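Local coordinates for jacalin-type lectin domain-containing protein (Musa acuminata, PDB 7KMU) that probably acts as a mannose-specific lectin of the jacalin-related family, binding sugars through a jacalin-type beta-prism domain, and has antiviral and mitogenic activity, at residues K91-T96 against F101-A106; G8-N13 against F112-A117. One frame throughout, in Å; residues are numbered along the deposited sequence.

Interaction 1: K91-T96 against F101-A106; sequences KLTLTT and FGPFGA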
ATOM      1  N   LYS B  91     -12.983   9.206   2.173  1.00  8.48           N
ATOM      2  CA  LYS B  91     -13.158   8.377   3.366  1.00  8.10           C
ATOM      3  C   LYS B  91     -11.791   7.954   3.849  1.00  9.33           C
ATOM      4  O   LYS B  91     -10.900   7.715   3.031  1.00  8.96           O
ATOM      5  CB  LYS B  91     -13.982   7.121   3.059  1.00 11.44           C
ATOM      6  CG  LYS B  91     -15.467   7.346   3.163  1.00 20.20           C
ATOM      7  CD  LYS B  91     -16.235   6.027   3.179  1.00 20.66           C
ATOM      8  CE  LYS B  91     -17.692   6.331   3.287  1.00 25.43           C
ATOM      9  NZ  LYS B  91     -18.510   5.097   3.373  1.00 20.58           N
ATOM     10  N   LEU B  92     -11.608   7.877   5.180  1.00  7.50           N
ATOM     11  CA  LEU B  92     -10.334   7.475   5.742  1.00  7.50           C
ATOM     12  C   LEU B  92     -10.529   6.781   7.088  1.00 10.02           C
ATOM     13  O   LEU B  92     -11.348   7.214   7.902  1.00  9.32           O
ATOM     14  CB  LEU B  92      -9.429   8.720   5.915  1.00  8.08           C
ATOM     15  CG  LEU B  92      -7.947   8.468   6.210  1.00 11.57           C
ATOM     16  CD1 LEU B  92      -7.257   7.704   5.051  1.00 11.38           C
ATOM     17  CD2 LEU B  92      -7.222   9.800   6.459  1.00 13.05           C
ATOM     18  N   THR B  93      -9.732   5.732   7.324  1.00  8.02           N
ATOM     19  CA  THR B  93      -9.688   4.979   8.568  1.00  7.79           C
ATOM     20  C   THR B  93      -8.231   4.707   8.899  1.00 10.37           C
ATOM     21  O   THR B  93      -7.423   4.430   7.990  1.00  9.67           O
ATOM     22  CB  THR B  93     -10.404   3.613   8.405  1.00 10.70           C
ATOM     23  OG1 THR B  93     -11.772   3.787   8.016  1.00 11.81           O
ATOM     24  CG2 THR B  93     -10.369   2.760   9.686  1.00 10.77           C
ATOM     25  N   LEU B  94      -7.896   4.764  10.194  1.00  8.67           N
ATOM     26  CA  LEU B  94      -6.590   4.331  10.700  1.00  8.61           C
ATOM     27  C   LEU B  94      -6.869   3.229  11.696  1.00 11.89           C
ATOM     28  O   LEU B  94      -7.740   3.405  12.563  1.00 11.28           O
ATOM     29  CB  LEU B  94      -5.768   5.447  11.375  1.00  9.01           C
ATOM     30  CG  LEU B  94      -5.411   6.651  10.508  1.00 12.53           C
ATOM     31  CD1 LEU B  94      -4.683   7.707  11.328  1.00 13.20           C
ATOM     32  CD2 LEU B  94      -4.530   6.240   9.315  1.00 13.12           C
ATOM     33  N   THR B  95      -6.160   2.097  11.584  1.00  8.36           N
ATOM     34  CA  THR B  95      -6.354   1.003  12.528  1.00  7.98           C
ATOM     35  C   THR B  95      -5.065   0.780  13.279  1.00 12.05           C
ATOM     36  O   THR B  95      -3.988   0.772  12.674  1.00 10.30           O
ATOM     37  CB  THR B  95      -6.815  -0.278  11.821  1.00 11.95           C
ATOM     38  OG1 THR B  95      -7.983  -0.003  11.031  1.00 13.20           O
ATOM     39  CG2 THR B  95      -7.124  -1.416  12.815  1.00 12.70           C
ATOM     40  N   THR B  96      -5.156   0.677  14.605  1.00 10.23           N
ATOM     41  CA  THR B  96      -3.989   0.400  15.434  1.00 10.23           C
ATOM     42  C   THR B  96      -4.020  -1.064  15.853  1.00 14.20           C
ATOM     43  O   THR B  96      -4.945  -1.796  15.503  1.00 13.42           O
ATOM     44  CB  THR B  96      -3.947   1.336  16.655  1.00 11.63           C
ATOM     45  OG1 THR B  96      -4.862   0.849  17.655  1.00 10.85           O
ATOM     46  CG2 THR B  96      -4.248   2.774  16.306  1.00 12.30           C
ATOM     47  N   PHE B 101      -9.928   3.722  14.255  1.00  8.61           N
ATOM     48  CA  PHE B 101     -10.211   5.156  14.243  1.00  7.77           C
ATOM     49  C   PHE B 101     -10.860   5.468  12.906  1.00 11.20           C
ATOM     50  O   PHE B 101     -10.204   5.516  11.856  1.00 10.65           O
ATOM     51  CB  PHE B 101      -8.908   5.958  14.473  1.00  8.70           C
ATOM     52  CG  PHE B 101      -9.035   7.464  14.490  1.00  9.13           C
ATOM     53  CD1 PHE B 101      -9.919   8.097  15.359  1.00 10.45           C
ATOM     54  CD2 PHE B 101      -8.200   8.255  13.707  1.00 10.28           C
ATOM     55  CE1 PHE B 101     -10.002   9.492  15.411  1.00 10.81           C
ATOM     56  CE2 PHE B 101      -8.267   9.654  13.773  1.00 12.34           C
ATOM     57  CZ  PHE B 101      -9.186  10.264  14.608  1.00 11.26           C
ATOM     58  N   GLY B 102     -12.170   5.607  12.937  1.00  9.21           N
ATOM     59  CA  GLY B 102     -12.955   5.807  11.739  1.00  8.74           C
ATOM     60  C   GLY B 102     -13.867   4.627  11.455  1.00 12.10           C
ATOM     61  O   GLY B 102     -14.085   3.784  12.331  1.00 13.40           O
ATOM     62  N   PRO B 103     -14.436   4.546  10.248  1.00 10.18           N
ATOM     63  CA  PRO B 103     -14.224   5.436   9.095  1.00  9.87           C
ATOM     64  C   PRO B 103     -14.835   6.817   9.251  1.00 12.28           C
ATOM     65  O   PRO B 103     -15.868   6.987   9.904  1.00 11.95           O
ATOM     66  CB  PRO B 103     -14.894   4.676   7.935  1.00 11.41           C
ATOM     67  CG  PRO B 103     -15.982   3.872   8.617  1.00 16.13           C
ATOM     68  CD  PRO B 103     -15.365   3.441   9.918  1.00 12.37           C
ATOM     69  N   PHE B 104     -14.177   7.808   8.650  1.00  8.96           N
ATOM     70  CA  PHE B 104     -14.664   9.180   8.584  1.00  8.77           C
ATOM     71  C   PHE B 104     -14.874   9.536   7.129  1.00 10.09           C
ATOM     72  O   PHE B 104     -14.168   9.013   6.258  1.00  9.92           O
ATOM     73  CB  PHE B 104     -13.696  10.159   9.250  1.00  9.52           C
ATOM     74  CG  PHE B 104     -13.405   9.771  10.672  1.00  8.63           C
ATOM     75  CD1 PHE B 104     -14.431   9.703  11.616  1.00 10.91           C
ATOM     76  CD2 PHE B 104     -12.121   9.421  11.062  1.00 10.00           C
ATOM     77  CE1 PHE B 104     -14.171   9.294  12.919  1.00 11.37           C
ATOM     78  CE2 PHE B 104     -11.854   9.047  12.382  1.00 11.73           C
ATOM     79  CZ  PHE B 104     -12.884   8.978  13.298  1.00 10.39           C
ATOM     80  N   GLY B 105     -15.839  10.410   6.868  1.00  9.75           N
ATOM     81  CA  GLY B 105     -16.168  10.802   5.506  1.00 10.10           C
ATOM     82  C   GLY B 105     -17.345  10.000   4.997  1.00 14.18           C
ATOM     83  O   GLY B 105     -17.660   8.941   5.546  1.00 14.95           O
ATOM     84  N   ALA B 106     -18.015  10.499   3.956  1.00 11.95           N
ATOM     85  CA  ALA B 106     -19.214   9.840   3.431  1.00 12.57           C
ATOM     86  C   ALA B 106     -19.117   9.383   1.978  1.00 17.30           C
ATOM     87  O   ALA B 106     -19.867   8.492   1.570  1.00 18.86           O
ATOM     88  CB  ALA B 106     -20.415  10.759   3.604  1.00 13.33           C
TER
HETATM   89  O   HOH W   1     -20.951   6.424   2.986  1.00 40.40           O

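Interaction 2: G8-N13 against F112-A117; sequences GTWGGN and FSIPVA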
ATOM      1  N   GLY B   8       2.641   5.551  -1.182  1.00  9.44           N
ATOM      2  CA  GLY B   8       1.636   6.508  -1.605  1.00  9.16           C
ATOM      3  C   GLY B   8       2.216   7.398  -2.692  1.00 11.05           C
ATOM      4  O   GLY B   8       3.302   7.107  -3.211  1.00 12.15           O
ATOM      5  N   THR B   9       1.519   8.475  -3.079  1.00  8.80           N
ATOM      6  CA  THR B   9       0.225   8.843  -2.507  1.00  8.36           C
ATOM      7  C   THR B   9      -0.924   8.146  -3.213  1.00 11.04           C
ATOM      8  O   THR B   9      -0.789   7.619  -4.326  1.00 11.33           O
ATOM      9  CB  THR B   9      -0.018  10.371  -2.661  1.00 11.12           C
ATOM     10  OG1 THR B   9       0.031  10.721  -4.049  1.00 13.81           O
ATOM     11  CG2 THR B   9       0.985  11.229  -1.883  1.00 12.37           C
ATOM     12  N   TRP B  10      -2.075   8.166  -2.543  1.00  8.50           N
ATOM     13  CA  TRP B  10      -3.380   7.837  -3.097  1.00  8.17           C
ATOM     14  C   TRP B  10      -4.143   9.152  -3.071  1.00 10.70           C
ATOM     15  O   TRP B  10      -4.049   9.893  -2.086  1.00  9.51           O
ATOM     16  CB  TRP B  10      -4.120   6.804  -2.252  1.00  7.73           C
ATOM     17  CG  TRP B  10      -3.418   5.485  -2.226  1.00  8.24           C
ATOM     18  CD1 TRP B  10      -3.546   4.466  -3.128  1.00 10.52           C
ATOM     19  CD2 TRP B  10      -2.417   5.070  -1.291  1.00  8.15           C
ATOM     20  NE1 TRP B  10      -2.713   3.425  -2.788  1.00  9.92           N
ATOM     21  CE2 TRP B  10      -2.019   3.763  -1.655  1.00 11.06           C
ATOM     22  CE3 TRP B  10      -1.840   5.665  -0.153  1.00  9.76           C
ATOM     23  CZ2 TRP B  10      -1.054   3.048  -0.938  1.00 10.78           C
ATOM     24  CZ3 TRP B  10      -0.865   4.968   0.544  1.00 12.07           C
ATOM     25  CH2 TRP B  10      -0.454   3.687   0.130  1.00 12.53           C
ATOM     26  N   GLY B  11      -4.840   9.470  -4.156  1.00  9.41           N
ATOM     27  CA  GLY B  11      -5.606  10.708  -4.247  1.00  9.73           C
ATOM     28  C   GLY B  11      -5.374  11.448  -5.543  1.00 14.49           C
ATOM     29  O   GLY B  11      -4.796  10.900  -6.489  1.00 17.72           O
ATOM     30  N   GLY B  12      -5.818  12.696  -5.571  1.00 10.60           N
ATOM     31  CA  GLY B  12      -5.712  13.549  -6.749  1.00 11.40           C
ATOM     32  C   GLY B  12      -4.396  14.278  -6.875  1.00 14.39           C
ATOM     33  O   GLY B  12      -3.522  14.185  -6.005  1.00 13.69           O
ATOM     34  N   ASN B  13      -4.264  15.044  -7.964  1.00 12.17           N
ATOM     35  CA  ASN B  13      -3.040  15.794  -8.256  1.00 12.49           C
ATOM     36  C   ASN B  13      -3.092  17.253  -7.818  1.00 15.20           C
ATOM     37  O   ASN B  13      -2.097  17.974  -7.966  1.00 16.22           O
ATOM     38  CB  ASN B  13      -2.731  15.698  -9.756  1.00 15.89           C
ATOM     39  CG  ASN B  13      -2.500  14.272 -10.189  1.00 35.90           C
ATOM     40  OD1 ASN B  13      -1.785  13.511  -9.531  1.00 28.83           O
ATOM     41  ND2 ASN B  13      -3.112  13.874 -11.292  1.00 32.37           N
ATOM     42  N   PHE B 112      -8.530   2.236  -1.433  1.00  8.89           N
ATOM     43  CA  PHE B 112      -7.115   1.959  -1.221  1.00  8.78           C
ATOM     44  C   PHE B 112      -6.977   1.383   0.182  1.00 10.90           C
ATOM     45  O   PHE B 112      -7.781   1.696   1.083  1.00  9.62           O
ATOM     46  CB  PHE B 112      -6.211   3.186  -1.408  1.00  9.55           C
ATOM     47  CG  PHE B 112      -6.469   4.367  -0.497  1.00  9.11           C
ATOM     48  CD1 PHE B 112      -7.394   5.340  -0.843  1.00 10.98           C
ATOM     49  CD2 PHE B 112      -5.755   4.521   0.693  1.00  9.85           C
ATOM     50  CE1 PHE B 112      -7.629   6.436  -0.004  1.00 10.64           C
ATOM     51  CE2 PHE B 112      -5.998   5.609   1.540  1.00 10.84           C
ATOM     52  CZ  PHE B 112      -6.933   6.562   1.181  1.00  9.94           C
ATOM     53  N   SER B 113      -5.967   0.530   0.379  1.00  8.96           N
ATOM     54  CA  SER B 113      -5.742  -0.096   1.668  1.00  8.18           C
ATOM     55  C   SER B 113      -4.289  -0.458   1.829  1.00 11.44           C
ATOM     56  O   SER B 113      -3.662  -0.978   0.886  1.00 11.20           O
ATOM     57  CB  SER B 113      -6.620  -1.331   1.840  1.00 10.43           C
ATOM     58  OG  SER B 113      -6.364  -2.296   0.827  1.00 13.22           O
ATOM     59  N   ILE B 114      -3.742  -0.167   3.024  1.00  9.27           N
ATOM     60  CA  ILE B 114      -2.351  -0.443   3.374  1.00  9.79           C
ATOM     61  C   ILE B 114      -2.321  -1.292   4.634  1.00 11.55           C
ATOM     62  O   ILE B 114      -2.146  -0.755   5.726  1.00 12.22           O
ATOM     63  CB  ILE B 114      -1.496   0.850   3.527  1.00 13.51           C
ATOM     64  CG1 ILE B 114      -1.615   1.742   2.305  1.00 14.61           C
ATOM     65  CG2 ILE B 114      -0.010   0.526   3.820  1.00 13.75           C
ATOM     66  CD1 ILE B 114      -2.958   2.623   2.211  1.00 19.83           C
ATOM     67  N   PRO B 115      -2.513  -2.612   4.507  1.00  9.44           N
ATOM     68  CA  PRO B 115      -2.441  -3.474   5.699  1.00  9.85           C
ATOM     69  C   PRO B 115      -0.980  -3.781   6.025  1.00 12.58           C
ATOM     70  O   PRO B 115      -0.292  -4.417   5.226  1.00 14.47           O
ATOM     71  CB  PRO B 115      -3.219  -4.728   5.287  1.00 11.96           C
ATOM     72  CG  PRO B 115      -3.307  -4.697   3.799  1.00 15.72           C
ATOM     73  CD  PRO B 115      -2.788  -3.386   3.280  1.00 11.52           C
ATOM     74  N   VAL B 116      -0.476  -3.302   7.158  1.00  9.21           N
ATOM     75  CA  VAL B 116       0.921  -3.552   7.499  1.00  8.50           C
ATOM     76  C   VAL B 116       0.994  -4.872   8.274  1.00 12.47           C
ATOM     77  O   VAL B 116       0.616  -4.927   9.452  1.00 12.42           O
ATOM     78  CB  VAL B 116       1.600  -2.369   8.252  1.00 11.11           C
ATOM     79  CG1 VAL B 116       3.089  -2.630   8.435  1.00 11.25           C
ATOM     80  CG2 VAL B 116       1.387  -1.043   7.512  1.00 11.13           C
ATOM     81  N   ALA B 117       1.411  -5.951   7.582  1.00 10.95           N
ATOM     82  CA  ALA B 117       1.531  -7.281   8.190  1.00 11.28           C
ATOM     83  C   ALA B 117       2.690  -7.331   9.178  1.00 14.17           C
ATOM     84  O   ALA B 117       2.618  -8.044  10.181  1.00 15.23           O
ATOM     85  CB  ALA B 117       1.716  -8.332   7.109  1.00 11.91           C
TER

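Interaction 1: K91-T96 against F101-A106
Leu92 and Leu94 pair with Phe104 and Phe101 in two antiparallel hydrogen-bonded pairs, and the short strand axes run at 170° to each other. Each pair is joined twice: Phe101 N gives a bond of 2.8 Å to Leu94 O, Leu94 N returns one to Phe101 O, and Leu92 and Phe104 are linked the same way, with Leu92 N to Phe104 O at 3.0 Å. Two steps from Leu92 to Leu94 stand against three from Phe101 to Phe104, so Thr93 faces both Gly102 and Pro103: a beta bulge. The additional residue is taken up where Gly102 meets Pro103 through a cis peptide. A CA-H...O contact, Lys91 CA to Phe104 O at 3.1 Å, adds a weaker link.

Among the side chains, Thr93 and Pro103 lie alongside each other on one face, OG1 coming to 3.2 Å from Pro103 CB. On the other face Leu94 CD1 reaches the edge of the Phe101 ring, 4.3 Å from CD2. One face of the Phe101 ring receives Phe104 CE2 over its centre, 3.5 Å above the plane. Gly102 CA sits over one face of the Phe104 ring, toward its rim.

Polar contacts gather at the Lys91 end. Its chain, extended beyond CG, passes Gly105 O and takes NZ to a water at 2.8 Å, which donates to Ala106 O at 2.7 Å; NZ also forms a salt bridge with Glu108.

On its other edge strand 86-96 pairs with strand 73-83, where Lys91 and Thr93 bond to the backbones of His79 and Glu77. Leu92, Phe101 and Phe104 face strand 25-33 of another sheet, at Ile31, Val29 and Ala33, and Phe104 stacks on His63 of strand 61-66.

Interaction 2: G8-N13 against F112-A117
Trp10 NE1 lies 3.8 Å from Phe112 CB, but its hydrogen bond leaves the chain for Ser113 OG of the second subunit; Ser113 of this chain receives the reciprocal bond from Trp10 of that subunit. Between the two segments the contact is wholly apolar. The five-membered ring of Trp10 and the ring of Phe112 form an offset stack, with centroids 4.8 Å apart and planes 9° from parallel. The offset sets each CB over the partner ring: Trp10 CB sits 3.9 Å from the Phe112 centroid, and Phe112 CB 3.7 Å from that of the Trp10 five-membered ring. Phe112 achieves this with CG between its backbone N and carbonyl carbon (chi1 60°). Over the same indole face Ile114 CD1 makes a CH-pi contact with the six-membered ring, though the isoleucine's fine position is uncertain. Gly8 CA lies against the opposite indole face, near its rim.

The nearest CA atoms, those of Trp10 and Phe112, are 7.2 Å apart and no backbone bond joins the segments. Trp10 thus bridges strands 5-11 and 110-116 of different sheets through side chains alone, consistent with the beta-prism fold of jacalin-related lectins, here continued into a two-chain interface.

Interactions 1 and 2 have centres about 13 Å apart and use the two outermost strands of one four-stranded sheet, 100-104 for the first and 110-116 for the second. They meet where Leu92 CD1 packs 4.0 Å from Phe112 CZ, so the hairpin and the tryptophan stack share one apolar core. Met76 of strand 73-83 spans the same ground, touching Leu92 and Leu94 as well as Trp10 and Ile114. Their surroundings differ: interaction 1 faces strands 25-33 and 61-66 of its own chain, whereas interaction 2 joins strand 5-11 of another sheet and borders the second subunit. Together they relate all three sheets of the prism.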